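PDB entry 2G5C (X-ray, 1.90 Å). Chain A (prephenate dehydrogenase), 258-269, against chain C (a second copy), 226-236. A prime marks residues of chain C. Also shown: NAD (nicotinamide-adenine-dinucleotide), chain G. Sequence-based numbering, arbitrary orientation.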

# COMPACT_ATOMS: atom_id res chain seq x y z
N LEU A 258 -22.93 -3.53 1.82
CA LEU A 258 -23.42 -2.17 2.01
C LEU A 258 -23.57 -1.51 0.65
O LEU A 258 -24.43 -0.65 0.44
CB LEU A 258 -22.46 -1.36 2.88
CG LEU A 258 -22.29 -1.83 4.33
CD1 LEU A 258 -21.36 -0.87 5.07
CD2 LEU A 258 -23.65 -1.87 5.03
N ILE A 259 -22.72 -1.91 -0.29
CA ILE A 259 -22.77 -1.35 -1.64
C ILE A 259 -23.90 -1.97 -2.46
O ILE A 259 -24.63 -1.27 -3.16
CB ILE A 259 -21.42 -1.58 -2.38
CG1 ILE A 259 -20.31 -0.83 -1.65
CG2 ILE A 259 -21.54 -1.11 -3.81
CD1 ILE A 259 -18.90 -1.17 -2.12
N VAL A 260 -24.04 -3.29 -2.36
CA VAL A 260 -25.09 -3.99 -3.09
C VAL A 260 -26.47 -3.43 -2.78
O VAL A 260 -27.28 -3.24 -3.69
CB VAL A 260 -25.08 -5.50 -2.75
CG1 VAL A 260 -26.39 -6.14 -3.21
CG2 VAL A 260 -23.90 -6.18 -3.42
N ARG A 261 -26.76 -3.17 -1.51
CA ARG A 261 -28.07 -2.65 -1.16
C ARG A 261 -28.11 -1.13 -1.04
O ARG A 261 -29.12 -0.55 -0.63
CB ARG A 261 -28.58 -3.28 0.13
CG ARG A 261 -27.80 -2.96 1.40
CD ARG A 261 -28.55 -3.58 2.58
NE ARG A 261 -28.08 -3.13 3.89
CZ ARG A 261 -27.03 -3.63 4.53
NH1 ARG A 261 -26.32 -4.60 3.97
NH2 ARG A 261 -26.72 -3.16 5.73
N GLU A 262 -27.02 -0.49 -1.42
CA GLU A 262 -26.92 0.96 -1.38
C GLU A 262 -27.30 1.56 -0.02
O GLU A 262 -28.14 2.45 0.05
CB GLU A 262 -27.80 1.55 -2.49
CG GLU A 262 -27.25 1.26 -3.90
CD GLU A 262 -28.30 1.35 -4.99
OE1 GLU A 262 -29.07 2.33 -5.00
OE2 GLU A 262 -28.35 0.45 -5.86
N ALA A 263 -26.68 1.07 1.05
CA ALA A 263 -26.94 1.60 2.39
C ALA A 263 -26.08 2.85 2.51
O ALA A 263 -25.02 2.83 3.13
CB ALA A 263 -26.54 0.59 3.46
N GLU A 264 -26.54 3.93 1.90
CA GLU A 264 -25.79 5.19 1.87
C GLU A 264 -25.23 5.68 3.21
O GLU A 264 -24.06 6.05 3.28
CB GLU A 264 -26.62 6.28 1.18
CG GLU A 264 -27.95 6.59 1.83
CD GLU A 264 -27.89 7.80 2.76
OE1 GLU A 264 -26.84 8.46 2.81
OE2 GLU A 264 -28.91 8.08 3.43
N GLU A 265 -26.05 5.69 4.25
CA GLU A 265 -25.59 6.16 5.56
C GLU A 265 -24.69 5.16 6.27
O GLU A 265 -23.68 5.54 6.87
CB GLU A 265 -26.79 6.49 6.45
CG GLU A 265 -26.46 6.73 7.93
CD GLU A 265 -25.55 7.92 8.16
OE1 GLU A 265 -25.50 8.82 7.30
OE2 GLU A 265 -24.89 7.97 9.23
N GLU A 266 -25.02 3.87 6.19
CA GLU A 266 -24.20 2.88 6.85
C GLU A 266 -22.83 2.78 6.17
O GLU A 266 -21.83 2.50 6.83
CB GLU A 266 -24.88 1.50 6.85
CG GLU A 266 -24.28 0.56 7.90
CD GLU A 266 -25.03 -0.76 8.02
OE1 GLU A 266 -26.18 -0.83 7.56
OE2 GLU A 266 -24.46 -1.71 8.59
N LEU A 267 -22.80 3.02 4.86
CA LEU A 267 -21.54 2.95 4.13
C LEU A 267 -20.62 4.07 4.60
O LEU A 267 -19.44 3.84 4.88
CB LEU A 267 -21.79 3.06 2.62
CG LEU A 267 -20.58 2.90 1.69
CD1 LEU A 267 -19.76 1.70 2.09
CD2 LEU A 267 -21.04 2.77 0.24
N VAL A 268 -21.16 5.29 4.69
CA VAL A 268 -20.34 6.40 5.14
C VAL A 268 -19.82 6.15 6.56
O VAL A 268 -18.68 6.45 6.87
CB VAL A 268 -21.09 7.76 5.07
CG1 VAL A 268 -22.30 7.78 6.00
CG2 VAL A 268 -20.13 8.90 5.43
N GLU A 269 -20.65 5.56 7.42
CA GLU A 269 -20.21 5.28 8.79
C GLU A 269 -19.09 4.24 8.82
O GLU A 269 -18.19 4.32 9.65
CB GLU A 269 -21.37 4.79 9.65
CG GLU A 269 -22.52 5.76 9.78
CD GLU A 269 -23.67 5.15 10.55
OE1 GLU A 269 -24.07 4.02 10.22
OE2 GLU A 269 -24.17 5.81 11.48
N ASP C 226 -11.71 10.73 1.96
CA ASP C 226 -12.99 11.24 2.42
C ASP C 226 -14.09 10.18 2.35
O ASP C 226 -14.38 9.65 1.28
CB ASP C 226 -13.40 12.46 1.59
CG ASP C 226 -14.74 13.03 2.02
OD1 ASP C 226 -14.91 13.31 3.22
OD2 ASP C 226 -15.62 13.20 1.16
N PRO C 227 -14.72 9.86 3.49
CA PRO C 227 -15.79 8.85 3.55
C PRO C 227 -17.00 9.16 2.67
O PRO C 227 -17.54 8.27 2.01
CB PRO C 227 -16.16 8.84 5.04
CG PRO C 227 -14.91 9.30 5.71
CD PRO C 227 -14.44 10.41 4.83
N ILE C 228 -17.41 10.42 2.67
CA ILE C 228 -18.57 10.82 1.88
C ILE C 228 -18.29 10.66 0.39
O ILE C 228 -19.14 10.19 -0.37
CB ILE C 228 -18.96 12.28 2.18
CG1 ILE C 228 -19.45 12.40 3.62
CG2 ILE C 228 -20.04 12.74 1.22
CD1 ILE C 228 -19.89 13.80 4.02
N MSE C 229 -17.09 11.04 -0.04
CA MSE C 229 -16.75 10.93 -1.44
C MSE C 229 -16.71 9.48 -1.91
O MSE C 229 -17.24 9.15 -2.97
CB MSE C 229 -15.39 11.58 -1.71
CG MSE C 229 -15.02 11.65 -3.18
SE MSE C 229 -13.22 12.30 -3.41
CE MSE C 229 -12.35 10.61 -3.72
N TRP C 230 -16.10 8.61 -1.11
CA TRP C 230 -16.01 7.20 -1.48
C TRP C 230 -17.32 6.46 -1.34
O TRP C 230 -17.56 5.47 -2.02
CB TRP C 230 -14.88 6.52 -0.70
CG TRP C 230 -13.58 6.87 -1.35
CD1 TRP C 230 -12.75 7.92 -1.04
CD2 TRP C 230 -13.09 6.32 -2.58
NE1 TRP C 230 -11.79 8.06 -2.02
CE2 TRP C 230 -11.98 7.10 -2.97
CE3 TRP C 230 -13.49 5.25 -3.39
CZ2 TRP C 230 -11.26 6.84 -4.15
CZ3 TRP C 230 -12.78 4.99 -4.56
CH2 TRP C 230 -11.68 5.79 -4.93
N ARG C 231 -18.19 6.96 -0.47
CA ARG C 231 -19.51 6.37 -0.32
C ARG C 231 -20.18 6.66 -1.67
O ARG C 231 -20.84 5.80 -2.25
CB ARG C 231 -20.26 7.04 0.83
CG ARG C 231 -21.70 6.56 1.04
CD ARG C 231 -22.65 7.17 0.03
NE ARG C 231 -22.66 8.63 0.09
CZ ARG C 231 -23.15 9.34 1.10
NH1 ARG C 231 -23.67 8.74 2.16
NH2 ARG C 231 -23.13 10.67 1.05
N ASP C 232 -19.98 7.88 -2.16
CA ASP C 232 -20.56 8.31 -3.44
C ASP C 232 -20.02 7.50 -4.61
O ASP C 232 -20.78 6.94 -5.39
CB ASP C 232 -20.28 9.80 -3.69
CG ASP C 232 -21.26 10.72 -2.98
OD1 ASP C 232 -22.05 10.25 -2.14
OD2 ASP C 232 -21.23 11.93 -3.27
N ILE C 233 -18.69 7.45 -4.73
CA ILE C 233 -18.05 6.71 -5.82
C ILE C 233 -18.49 5.24 -5.87
O ILE C 233 -18.85 4.73 -6.93
CB ILE C 233 -16.50 6.75 -5.67
CG1 ILE C 233 -16.00 8.19 -5.85
CG2 ILE C 233 -15.85 5.83 -6.67
CD1 ILE C 233 -14.54 8.37 -5.44
N PHE C 234 -18.44 4.56 -4.73
CA PHE C 234 -18.83 3.16 -4.67
C PHE C 234 -20.26 2.95 -5.16
O PHE C 234 -20.54 1.97 -5.84
CB PHE C 234 -18.70 2.62 -3.24
CG PHE C 234 -17.28 2.38 -2.80
CD1 PHE C 234 -16.32 1.91 -3.70
CD2 PHE C 234 -16.93 2.54 -1.46
CE1 PHE C 234 -15.02 1.61 -3.26
CE2 PHE C 234 -15.64 2.25 -1.01
CZ PHE C 234 -14.68 1.77 -1.91
N LEU C 235 -21.16 3.86 -4.81
CA LEU C 235 -22.55 3.72 -5.24
C LEU C 235 -22.74 4.14 -6.70
O LEU C 235 -23.52 3.52 -7.43
CB LEU C 235 -23.47 4.55 -4.34
CG LEU C 235 -23.46 4.11 -2.87
CD1 LEU C 235 -24.49 4.91 -2.08
CD2 LEU C 235 -23.76 2.62 -2.79
N GLU C 236 -22.02 5.18 -7.12
CA GLU C 236 -22.12 5.68 -8.49
C GLU C 236 -21.55 4.71 -9.54
O GLU C 236 -21.98 4.71 -10.68
CB GLU C 236 -21.41 7.03 -8.61
CG GLU C 236 -22.24 8.19 -8.06
CD GLU C 236 -21.39 9.38 -7.66
OE1 GLU C 236 -20.20 9.42 -8.03
OE2 GLU C 236 -21.92 10.29 -6.97
PA NAD G . -13.46 18.95 -1.76
O1A NAD G . -12.11 19.36 -1.38
O2A NAD G . -14.37 18.49 -0.62
O5B NAD G . -14.11 20.17 -2.56
C5B NAD G . -15.41 20.07 -3.05
C4B NAD G . -16.02 21.45 -3.22
O4B NAD G . -17.32 21.19 -3.68
C3B NAD G . -16.20 22.20 -1.88
O3B NAD G . -15.55 23.47 -1.88
C2B NAD G . -17.71 22.28 -1.72
O2B NAD G . -18.22 23.40 -1.01
C1B NAD G . -18.11 22.23 -3.18
N9A NAD G . -19.51 21.94 -3.50
C8A NAD G . -20.33 20.97 -2.98
N7A NAD G . -21.53 21.07 -3.56
C5A NAD G . -21.51 22.09 -4.44
C6A NAD G . -22.45 22.65 -5.31
N6A NAD G . -23.69 22.16 -5.37
N1A NAD G . -22.09 23.73 -6.11
C2A NAD G . -20.80 24.26 -6.05
N3A NAD G . -19.87 23.71 -5.19
C4A NAD G . -20.23 22.65 -4.41
O3 NAD G . -13.44 17.75 -2.84
PN NAD G . -12.29 17.44 -3.92
O1N NAD G . -11.85 18.72 -4.51
O2N NAD G . -11.24 16.63 -3.26
O5D NAD G . -12.99 16.52 -5.00
C5D NAD G . -14.02 17.05 -5.78
C4D NAD G . -14.52 16.05 -6.80
O4D NAD G . -13.52 15.72 -7.77
C3D NAD G . -15.04 14.73 -6.24
O3D NAD G . -16.45 14.75 -6.19
C2D NAD G . -14.49 13.62 -7.13
O2D NAD G . -15.46 12.96 -7.91
C1D NAD G . -13.40 14.32 -7.96
N1N NAD G . -12.01 13.83 -7.73
C2N NAD G . -11.48 13.84 -6.44
C3N NAD G . -10.19 13.35 -6.21
C7N NAD G . -9.62 13.35 -4.82
O7N NAD G . -8.36 12.85 -4.65
N7N NAD G . -10.26 13.81 -3.77
C4N NAD G . -9.44 12.85 -7.31
C5N NAD G . -9.99 12.84 -8.61
C6N NAD G . -11.28 13.34 -8.81

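Two copies of prephenate dehydrogenase meet here in a mainly apolar helix-to-helix packing, fastened by one arginine of chain C that bonds to both the backbone and the side chain of Glu264. Helix 264-269 and helix 227-236 of chain C run at 131° between their N-to-C directions; Val268 lies by Pro227′, and Ile259, in the preceding helix, by Leu235′. Their axes approach to 8.8 Å, and the two stretches together bury 524 Å².

Arg231′ gives up the most surface, 91 Å², and does two jobs. Its CA-to-CB bond points toward chain A, and m rotamers at chi2 and chi3 bend the chain so that its aliphatic part lies against the helix: Arg231′ CG is 3.8 Å from Leu267 CB. The guanidinium then reaches the first turn of helix 264-269, where Arg231′ NH1 donates to Glu264 O (2.9 Å, 149° at the hydrogen), the acceptor lying at the edge of the group, near its plane. That carbonyl also accepts a weak helical bond from Val268 N. Arg231′ NH1 also forms a salt bridge with Glu264 OE1 at 3.2 Å; a p chi1 and a chi2 of 97°, between wells, accompany this position of the carboxylate. Within chain C, Arg231′ NE donates to Asp232′ OD1 (2.8 Å) as part of a salt bridge, so the guanidinium is held by acidic groups from both chains.

Beyond the arginine, the side-chain contacts are apolar. Leu267, buried and directed toward chain C, places CD2 4.1 Å from Leu235′ CD2 and 4.2 Å from Phe234′ CB, and this methyl sits at the edge of the Phe234′ ring. Ile259 CD1 lies over one face of that ring, 4.0 Å from Phe234′ CG; although the isoleucine starts sideways, its m,t conformation brings its end nearer. Ile259 thus puts a methyl over a face of the ring and Leu267 puts one at its edge, and these side chains carry no polar atom that would need a partner.

Leu235′ covers the turn between the chain A helices: its CD2 is 3.8 Å from Glu262 CA, and its CD1 is 4.1 Å from Glu264 CB. Carbons of both exposed glutamates pack against the leucine, while the Glu262 carboxylate extends away from it and that of Glu264 reaches Arg231′. At the other end, Val268 CG2 lies 4.0 Å from both Pro227′ CB and Ile228′ CG1. Compact Val268 and Pro227′ suit this close passage, where their CA atoms are 5.4 Å apart.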